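Local coordinates for protein thiamine-monophosphate kinase (Stenotrophomonas maltophilia, PDB 6XEP) that probably catalyses the ATP-dependent phosphorylation of thiamine monophosphate to thiamine diphosphate, the active form of vitamin B1, at residues 162-167 with 302-307. Sequence-based numbering, arbitrary orientation.
Sequences IWVSGT and TRIGRI
Ile162 of strand 161-165 faces both Ile304 and Gly305 of the antiparallel strand 301-308, a classic beta bulge. The strands are neighbours in the mixed sheet of the AIR synthase-related C-terminal domain. Ile162 O accepts a hydrogen bond from Ile304 N at 2.8 Å and a weak one from Gly305 N. Ile162 N donates an almost straight bond to Gly305 O, coming from above the carbonyl plane. Beyond the bulge Val164 and Thr302 exchange two backbone bonds.

On one face of the sheet the base of the Arg303 side chain covers one face of the Trp163 six-membered ring. Arg303 CB sits 3.8 Å from the ring centroid, nearly on the ring normal, a CH-pi contact. Arg303 CG stands anti to its backbone N (chi1 -173°). Arg303 CD lies 4.0 Å from Trp163 CZ2. The guanidinium plane is turned 73° from the ring and so does not stack flat on it. Phe280 and His291 also pack against this indole.

On the other face, beside Thr302, aliphatic side chains meet. Ile304 crosses Ile162 and Val164 at about a right angle. Its CG1 lies between the backbone N and carbonyl carbon (chi1 59°) and meets Ile162 CG2 at 3.9 Å. Ile304 CG2 touches Val164 CG1. Ile162 CD1 meets Ile307 CD1, and Ala243, on strand 242-245 beside 301-308, touches Ile162 and Ile307.

Where strand 161-165 ends, one water donates to Val164 O and Gly166 O and accepts from Thr302 OG1 at 2.6 Å.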
# COMPACT_ATOMS: atom_id res chain seq x y z
N ILE A 162 1.18 10.22 32.58
CA ILE A 162 0.78 10.30 31.18
C ILE A 162 1.37 11.59 30.61
O ILE A 162 1.29 12.65 31.25
CB ILE A 162 -0.75 10.29 31.04
CG1 ILE A 162 -1.35 9.04 31.70
CG2 ILE A 162 -1.17 10.32 29.56
CD1 ILE A 162 -2.88 9.03 31.63
N TRP A 163 1.95 11.49 29.41
CA TRP A 163 2.60 12.61 28.72
C TRP A 163 2.06 12.73 27.31
O TRP A 163 1.61 11.76 26.72
CB TRP A 163 4.12 12.41 28.60
CG TRP A 163 4.87 12.37 29.91
CD1 TRP A 163 4.99 11.31 30.76
CD2 TRP A 163 5.60 13.45 30.51
NE1 TRP A 163 5.74 11.66 31.85
CE2 TRP A 163 6.14 12.97 31.71
CE3 TRP A 163 5.85 14.78 30.13
CZ2 TRP A 163 6.92 13.76 32.56
CZ3 TRP A 163 6.62 15.57 30.97
CH2 TRP A 163 7.15 15.06 32.18
N VAL A 164 2.15 13.94 26.74
CA VAL A 164 1.82 14.12 25.34
C VAL A 164 2.76 15.14 24.72
O VAL A 164 3.19 16.10 25.37
CB VAL A 164 0.33 14.52 25.14
CG1 VAL A 164 0.05 15.92 25.68
CG2 VAL A 164 -0.08 14.39 23.67
N SER A 165 3.10 14.93 23.45
CA SER A 165 4.02 15.82 22.75
C SER A 165 3.26 16.98 22.10
O SER A 165 2.05 16.90 21.87
CB SER A 165 4.79 15.05 21.67
OG SER A 165 3.91 14.52 20.66
N GLY A 166 3.99 18.06 21.82
CA GLY A 166 3.44 19.15 21.03
C GLY A 166 2.25 19.83 21.67
O GLY A 166 2.24 20.17 22.87
N THR A 167 1.23 20.06 20.85
CA THR A 167 -0.01 20.70 21.28
C THR A 167 -1.17 19.87 20.75
O THR A 167 -1.02 19.12 19.79
CB THR A 167 -0.14 22.15 20.76
OG1 THR A 167 -0.02 22.15 19.32
CG2 THR A 167 0.95 23.04 21.37
N THR A 302 4.46 17.40 27.75
CA THR A 302 3.62 17.92 28.82
C THR A 302 3.02 16.78 29.62
O THR A 302 2.39 15.89 29.04
CB THR A 302 2.53 18.82 28.25
OG1 THR A 302 3.16 19.88 27.52
CG2 THR A 302 1.66 19.43 29.37
N ARG A 303 3.22 16.80 30.94
CA ARG A 303 2.62 15.80 31.81
C ARG A 303 1.16 16.16 32.03
O ARG A 303 0.84 17.23 32.56
CB ARG A 303 3.39 15.73 33.13
CG ARG A 303 2.97 14.60 34.08
CD ARG A 303 3.97 14.41 35.23
NE ARG A 303 4.21 15.66 35.95
CZ ARG A 303 3.44 16.10 36.94
NH1 ARG A 303 2.38 15.40 37.33
NH2 ARG A 303 3.73 17.26 37.54
N ILE A 304 0.25 15.27 31.62
CA ILE A 304 -1.17 15.59 31.57
C ILE A 304 -2.02 14.70 32.47
O ILE A 304 -3.22 14.94 32.58
CB ILE A 304 -1.70 15.55 30.13
CG1 ILE A 304 -1.50 14.16 29.50
CG2 ILE A 304 -1.04 16.63 29.29
CD1 ILE A 304 -2.30 13.95 28.22
N GLY A 305 -1.45 13.68 33.11
CA GLY A 305 -2.30 12.76 33.85
C GLY A 305 -1.52 11.62 34.44
O GLY A 305 -0.30 11.67 34.57
N ARG A 306 -2.26 10.56 34.80
CA ARG A 306 -1.68 9.45 35.54
C ARG A 306 -2.45 8.17 35.22
O ARG A 306 -3.62 8.21 34.84
CB ARG A 306 -1.72 9.69 37.05
CG ARG A 306 -3.13 9.70 37.59
CD ARG A 306 -3.24 10.34 38.97
NE ARG A 306 -4.64 10.56 39.31
CZ ARG A 306 -5.44 9.66 39.86
NH1 ARG A 306 -4.98 8.45 40.17
NH2 ARG A 306 -6.71 9.95 40.13
N ILE A 307 -1.74 7.04 35.35
CA ILE A 307 -2.32 5.71 35.20
C ILE A 307 -2.61 5.18 36.59
O ILE A 307 -1.79 5.33 37.50
CB ILE A 307 -1.34 4.78 34.45
CG1 ILE A 307 -1.09 5.29 33.03
CG2 ILE A 307 -1.87 3.33 34.44
CD1 ILE A 307 -2.29 5.17 32.12
O HOH W 1 3.35 18.92 25.07